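PDB 5HOE: hydrolase, which probably hydrolyses ester bonds, acting as a carbohydrate acetylesterase of the SGNH (GDSL-like) hydrolase family and assembling as an octamer. Local coordinates for residues V148-P154 and V191-G197; Y44-T49 and H61-E65. All coordinates share one frame; numbering follows the deposited sequence.

Contact 1: V148-P154 and V191-G197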
loop_
_atom_site.group_PDB
_atom_site.type_symbol
_atom_site.label_atom_id
_atom_site.label_comp_id
_atom_site.label_asym_id
_atom_site.label_seq_id
_atom_site.Cartn_x
_atom_site.Cartn_y
_atom_site.Cartn_z
ATOM N N VAL A 148 -25.255 16.968 -15.169
ATOM C CA VAL A 148 -25.432 15.729 -14.415
ATOM C C VAL A 148 -26.914 15.545 -14.109
ATOM O O VAL A 148 -27.579 16.473 -13.628
ATOM C CB VAL A 148 -24.624 15.716 -13.099
ATOM C CG1 VAL A 148 -24.854 14.411 -12.339
ATOM C CG2 VAL A 148 -23.148 15.882 -13.387
ATOM N N LEU A 149 -27.427 14.339 -14.359
ATOM C CA LEU A 149 -28.751 13.948 -13.889
ATOM C C LEU A 149 -28.567 12.797 -12.907
ATOM O O LEU A 149 -28.172 11.697 -13.304
ATOM C CB LEU A 149 -29.653 13.554 -15.050
ATOM C CG LEU A 149 -31.028 13.003 -14.667
ATOM C CD1 LEU A 149 -31.870 14.014 -13.869
ATOM C CD2 LEU A 149 -31.766 12.539 -15.916
ATOM N N VAL A 150 -28.841 13.064 -11.627
ATOM C CA VAL A 150 -28.830 12.039 -10.585
ATOM C C VAL A 150 -30.178 11.330 -10.612
ATOM O O VAL A 150 -31.229 11.979 -10.551
ATOM C CB VAL A 150 -28.586 12.682 -9.207
ATOM C CG1 VAL A 150 -28.733 11.657 -8.087
ATOM C CG2 VAL A 150 -27.201 13.338 -9.160
ATOM N N VAL A 151 -30.169 10.004 -10.680
ATOM C CA VAL A 151 -31.395 9.208 -10.678
ATOM C C VAL A 151 -31.397 8.336 -9.444
ATOM O O VAL A 151 -30.522 7.472 -9.281
ATOM C CB VAL A 151 -31.523 8.346 -11.946
ATOM C CG1 VAL A 151 -32.820 7.529 -11.950
ATOM C CG2 VAL A 151 -31.457 9.240 -13.177
ATOM N N ALA A 152 -32.387 8.535 -8.584
ATOM C CA ALA A 152 -32.555 7.613 -7.478
ATOM C C ALA A 152 -33.222 6.347 -8.003
ATOM O O ALA A 152 -34.256 6.431 -8.688
ATOM C CB ALA A 152 -33.412 8.225 -6.364
ATOM N N PRO A 153 -32.657 5.171 -7.745
ATOM C CA PRO A 153 -33.276 3.932 -8.219
ATOM C C PRO A 153 -34.570 3.661 -7.471
ATOM O O PRO A 153 -34.793 4.201 -6.375
ATOM C CB PRO A 153 -32.210 2.873 -7.896
ATOM C CG PRO A 153 -31.507 3.444 -6.692
ATOM C CD PRO A 153 -31.455 4.923 -6.930
ATOM N N PRO A 154 -35.460 2.838 -8.028
ATOM C CA PRO A 154 -36.678 2.493 -7.294
ATOM C C PRO A 154 -36.338 1.647 -6.089
ATOM O O PRO A 154 -35.334 0.907 -6.090
ATOM C CB PRO A 154 -37.501 1.701 -8.328
ATOM C CG PRO A 154 -36.495 1.081 -9.217
ATOM C CD PRO A 154 -35.322 2.069 -9.279
ATOM N N VAL A 191 -27.215 20.304 -9.530
ATOM C CA VAL A 191 -27.395 19.453 -10.702
ATOM C C VAL A 191 -28.843 18.979 -10.791
ATOM O O VAL A 191 -29.696 19.362 -9.974
ATOM C CB VAL A 191 -26.401 18.268 -10.705
ATOM C CG1 VAL A 191 -24.948 18.768 -10.737
ATOM C CG2 VAL A 191 -26.635 17.340 -9.516
ATOM N N GLU A 192 -29.138 18.140 -11.773
ATOM C CA GLU A 192 -30.520 17.731 -12.006
ATOM C C GLU A 192 -30.825 16.438 -11.261
ATOM O O GLU A 192 -29.925 15.679 -10.918
ATOM C CB GLU A 192 -30.774 17.537 -13.499
ATOM C CG GLU A 192 -30.399 18.744 -14.376
ATOM C CD GLU A 192 -31.250 19.969 -14.115
ATOM O OE1 GLU A 192 -32.460 19.826 -13.831
ATOM O OE2 GLU A 192 -30.711 21.092 -14.205
ATOM N N PHE A 193 -32.119 16.197 -11.013
ATOM C CA PHE A 193 -32.562 15.050 -10.229
ATOM C C PHE A 193 -33.838 14.431 -10.793
ATOM O O PHE A 193 -34.754 15.147 -11.224
ATOM C CB PHE A 193 -32.846 15.423 -8.768
ATOM C CG PHE A 193 -33.441 14.294 -7.974
ATOM C CD1 PHE A 193 -32.681 13.177 -7.658
ATOM C CD2 PHE A 193 -34.761 14.337 -7.551
ATOM C CE1 PHE A 193 -33.217 12.123 -6.948
ATOM C CE2 PHE A 193 -35.304 13.281 -6.835
ATOM C CZ PHE A 193 -34.520 12.177 -6.514
ATOM N N PHE A 194 -33.904 13.093 -10.747
ATOM C CA PHE A 194 -35.097 12.339 -11.145
ATOM C C PHE A 194 -35.272 11.137 -10.234
ATOM O O PHE A 194 -34.344 10.342 -10.074
ATOM C CB PHE A 194 -35.020 11.872 -12.605
ATOM C CG PHE A 194 -36.192 11.033 -13.016
ATOM C CD1 PHE A 194 -37.461 11.588 -13.081
ATOM C CD2 PHE A 194 -36.050 9.677 -13.293
ATOM C CE1 PHE A 194 -38.552 10.814 -13.442
ATOM C CE2 PHE A 194 -37.138 8.918 -13.648
ATOM C CZ PHE A 194 -38.384 9.482 -13.718
ATOM N N ALA A 195 -36.447 11.014 -9.615
ATOM C CA ALA A 195 -36.754 9.867 -8.762
ATOM C C ALA A 195 -37.413 8.772 -9.601
ATOM O O ALA A 195 -38.572 8.889 -10.003
ATOM C CB ALA A 195 -37.664 10.276 -7.610
ATOM N N ALA A 196 -36.676 7.698 -9.878
ATOM C CA ALA A 196 -37.274 6.626 -10.669
ATOM C C ALA A 196 -38.537 6.086 -10.003
ATOM O O ALA A 196 -39.493 5.714 -10.696
ATOM C CB ALA A 196 -36.254 5.512 -10.910
ATOM N N GLY A 197 -38.571 6.048 -8.670
ATOM C CA GLY A 197 -39.716 5.521 -7.944
ATOM C C GLY A 197 -40.983 6.348 -8.058
ATOM O O GLY A 197 -42.044 5.869 -7.640
HETATM O O HOH W 1 -36.679 6.626 -6.653
#

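Contact 2: Y44-T49 and H61-E65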
loop_
_atom_site.group_PDB
_atom_site.type_symbol
_atom_site.label_atom_id
_atom_site.label_comp_id
_atom_site.label_asym_id
_atom_site.label_seq_id
_atom_site.Cartn_x
_atom_site.Cartn_y
_atom_site.Cartn_z
ATOM N N TYR A 44 -31.258 -4.140 -26.626
ATOM C CA TYR A 44 -31.148 -2.694 -26.460
ATOM C C TYR A 44 -32.508 -2.015 -26.377
ATOM O O TYR A 44 -32.718 -1.140 -25.527
ATOM C CB TYR A 44 -30.337 -2.138 -27.623
ATOM C CG TYR A 44 -30.073 -0.656 -27.593
ATOM C CD1 TYR A 44 -29.401 -0.063 -26.527
ATOM C CD2 TYR A 44 -30.493 0.154 -28.629
ATOM C CE1 TYR A 44 -29.145 1.287 -26.504
ATOM C CE2 TYR A 44 -30.226 1.522 -28.627
ATOM C CZ TYR A 44 -29.555 2.079 -27.557
ATOM O OH TYR A 44 -29.283 3.426 -27.529
ATOM N N GLU A 45 -33.452 -2.410 -27.235
ATOM C CA GLU A 45 -34.741 -1.726 -27.263
ATOM C C GLU A 45 -35.626 -2.060 -26.076
ATOM O O GLU A 45 -36.682 -1.448 -25.932
ATOM C CB GLU A 45 -35.477 -1.985 -28.579
ATOM C CG GLU A 45 -34.781 -1.404 -29.812
ATOM C CD GLU A 45 -34.505 0.105 -29.726
ATOM O OE1 GLU A 45 -35.096 0.812 -28.876
ATOM O OE2 GLU A 45 -33.677 0.594 -30.521
ATOM N N GLN A 46 -35.206 -2.973 -25.207
ATOM C CA GLN A 46 -35.920 -3.290 -23.980
ATOM C C GLN A 46 -35.158 -2.826 -22.747
ATOM O O GLN A 46 -35.542 -3.167 -21.619
ATOM C CB GLN A 46 -36.197 -4.789 -23.911
ATOM C CG GLN A 46 -37.283 -5.236 -24.883
ATOM C CD GLN A 46 -37.692 -6.664 -24.657
ATOM O OE1 GLN A 46 -36.906 -7.470 -24.169
ATOM N NE2 GLN A 46 -38.936 -6.987 -24.995
ATOM N N ARG A 47 -34.066 -2.094 -22.946
ATOM C CA ARG A 47 -33.326 -1.447 -21.874
ATOM C C ARG A 47 -33.829 -0.018 -21.725
ATOM O O ARG A 47 -34.349 0.574 -22.675
ATOM C CB ARG A 47 -31.829 -1.433 -22.193
ATOM C CG ARG A 47 -31.272 -2.793 -22.602
ATOM C CD ARG A 47 -29.812 -2.995 -22.272
ATOM N NE ARG A 47 -28.868 -2.519 -23.280
ATOM C CZ ARG A 47 -28.296 -3.269 -24.221
ATOM N NH1 ARG A 47 -28.591 -4.562 -24.371
ATOM N NH2 ARG A 47 -27.439 -2.705 -25.058
ATOM N N TRP A 48 -33.674 0.546 -20.526
ATOM C CA TRP A 48 -34.115 1.926 -20.365
ATOM C C TRP A 48 -33.304 2.857 -21.254
ATOM O O TRP A 48 -33.854 3.802 -21.833
ATOM C CB TRP A 48 -34.127 2.358 -18.899
ATOM C CG TRP A 48 -32.790 2.691 -18.234
ATOM C CD1 TRP A 48 -32.122 1.908 -17.322
ATOM C CD2 TRP A 48 -32.032 3.901 -18.342
ATOM N NE1 TRP A 48 -30.997 2.554 -16.870
ATOM C CE2 TRP A 48 -30.912 3.774 -17.488
ATOM C CE3 TRP A 48 -32.168 5.068 -19.098
ATOM C CZ2 TRP A 48 -29.936 4.772 -17.368
ATOM C CZ3 TRP A 48 -31.212 6.072 -18.962
ATOM C CH2 TRP A 48 -30.102 5.910 -18.115
ATOM N N THR A 49 -32.023 2.547 -21.444
ATOM C CA THR A 49 -31.163 3.366 -22.286
ATOM C C THR A 49 -31.668 3.395 -23.730
ATOM O O THR A 49 -31.746 4.464 -24.355
ATOM C CB THR A 49 -29.758 2.783 -22.221
ATOM O OG1 THR A 49 -29.854 1.373 -22.462
ATOM C CG2 THR A 49 -29.107 3.040 -20.835
ATOM N N HIS A 61 -26.795 10.910 -29.024
ATOM C CA HIS A 61 -25.938 9.737 -29.042
ATOM C C HIS A 61 -25.822 9.218 -27.613
ATOM O O HIS A 61 -25.300 9.913 -26.735
ATOM C CB HIS A 61 -24.570 10.098 -29.618
ATOM C CG HIS A 61 -23.536 9.032 -29.449
ATOM N ND1 HIS A 61 -22.326 9.264 -28.831
ATOM C CD2 HIS A 61 -23.532 7.725 -29.807
ATOM C CE1 HIS A 61 -21.615 8.149 -28.825
ATOM N NE2 HIS A 61 -22.325 7.200 -29.406
ATOM N N ILE A 62 -26.323 8.013 -27.386
ATOM C CA ILE A 62 -26.380 7.408 -26.060
ATOM C C ILE A 62 -25.203 6.460 -25.912
ATOM O O ILE A 62 -24.970 5.606 -26.777
ATOM C CB ILE A 62 -27.719 6.682 -25.831
ATOM C CG1 ILE A 62 -28.769 7.650 -25.285
ATOM C CG2 ILE A 62 -27.589 5.541 -24.812
ATOM C CD1 ILE A 62 -29.136 8.737 -26.207
ATOM N N ILE A 63 -24.483 6.588 -24.800
ATOM C CA ILE A 63 -23.351 5.735 -24.459
ATOM C C ILE A 63 -23.731 4.954 -23.208
ATOM O O ILE A 63 -24.127 5.545 -22.195
ATOM C CB ILE A 63 -22.099 6.586 -24.195
ATOM C CG1 ILE A 63 -21.740 7.419 -25.429
ATOM C CG2 ILE A 63 -20.919 5.714 -23.782
ATOM C CD1 ILE A 63 -21.053 8.684 -25.100
ATOM N N GLU A 64 -23.674 3.634 -23.295
ATOM C CA GLU A 64 -24.040 2.768 -22.183
ATOM C C GLU A 64 -22.795 2.359 -21.404
ATOM O O GLU A 64 -21.837 1.819 -21.981
ATOM C CB GLU A 64 -24.741 1.522 -22.711
ATOM C CG GLU A 64 -25.994 1.817 -23.508
ATOM C CD GLU A 64 -26.670 0.548 -23.953
ATOM O OE1 GLU A 64 -26.256 -0.035 -24.972
ATOM O OE2 GLU A 64 -27.593 0.116 -23.260
ATOM N N GLU A 65 -22.819 2.614 -20.090
ATOM C CA GLU A 65 -21.817 2.097 -19.146
ATOM C C GLU A 65 -22.529 1.519 -17.916
ATOM O O GLU A 65 -22.471 2.086 -16.816
ATOM C CB GLU A 65 -20.804 3.183 -18.758
ATOM C CG GLU A 65 -19.902 3.654 -19.904
ATOM C CD GLU A 65 -18.879 2.651 -20.384
ATOM O OE1 GLU A 65 -18.770 1.547 -19.829
ATOM O OE2 GLU A 65 -18.144 3.007 -21.343
HETATM O O HOH W 2 -26.626 3.110 -26.562
#

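Contact 1: V148-P154 and V191-G197
With chi1 at 174°, F193 places CG opposite its backbone N and swings the ring toward strand 148-152, so that CE1 meets A152 CB at 3.9 Å with the methyl at the ring edge; V150 CG1 lies near CD1. The pair is parallel, strands 148-152 and 192-195 of the SGNH-hydrolase sheet, joined by a crossover rich in helix. The axes of these two segments run at 23° to each other. Five backbone hydrogen bonds stitch them together, V150 and A152 each both giving and accepting; V150 N reaches E192 O at 2.9 Å. V150 and F193 share a face with Y182 of helix 171-189. On the other face, L149 CD1 reaches F194 CB at 4.0 Å, and V151 CG1 comes to the edge of the F194 ring, which helix 212-229 covers through L218, A221 and I222. Cutting F193 back to an alanine is likely to open a gap beside A152 and V150 and to remove the ring that Y182 packs against here. Past the strands, A196 N still bonds to A152 O at 3.0 Å, and a water accepts from G197 N at 2.8 Å while donating to P153 O.

Contact 2: Y44-T49 and H61-E65
The guanidinium of R47 and the carboxylate of E64 lie nearly in one plane, 18° apart, and meet edge to edge, while Y44 CA sits over the centre of one guanidinium face, 3.6 Å above it. The Y44 ring stands steeply to the carboxylate, their planes 67° apart, with its CD1 side toward the acid: E64 OE2 lies in the ring plane at that edge and OE1 is 3.5 Å from CD1. The grip is side-on and bidentate. R47 NE gives to E64 OE2 and R47 NH2 to E64 OE1, each at 2.9 Å, with each oxygen accepting on its syn lone pair. A bend at chi3 (-87°) turns the arginine so that this NE edge faces the strand, while NH1 is held by the backbone oxygen of Y42. T49 OG1 adds a third bond, donating to E64 OE2 at 2.7 Å from above the carboxylate plane. Thus OE2 takes two donors from different directions, which should fix the rotation of the carboxylate and probably favours its charged form. Beyond the ring, Y44 OH comes to 3.8 Å from I62 CG2. A water that donates to I62 O makes a weak bond to the same hydroxyl. I62 also packs on M52 and A53 of helix 48-56, and Y44 touches A53 as well. R47 is the N-cap residue of this helix, and the salt bridge ties the helix start to strand 60-66, an outermost strand, within this chain, of the parallel sheet in the alpha/beta fold of SGNH hydrolases.

Overall arrangement
Both contacts belong to the same five-stranded parallel sheet but involve the two strands that are outermost within this chain, 192-195 in contact 1 and 60-66 in contact 2; their centres are about 16 Å apart and they do not touch. Contact 1 is strand to strand and mostly buried, held by backbone hydrogen bonds and apolar side chains between helices. Contact 2 joins a strand to the start of a helix, is only partly buried, and relies on charged and hydroxyl side chains. Helix 212-229 links their surroundings, since L218 and I222 touch both F194 and W48. The second subunit approaches E65, next along the strand from E64, whereas no other chain of the assembly touches the segments of contact 1.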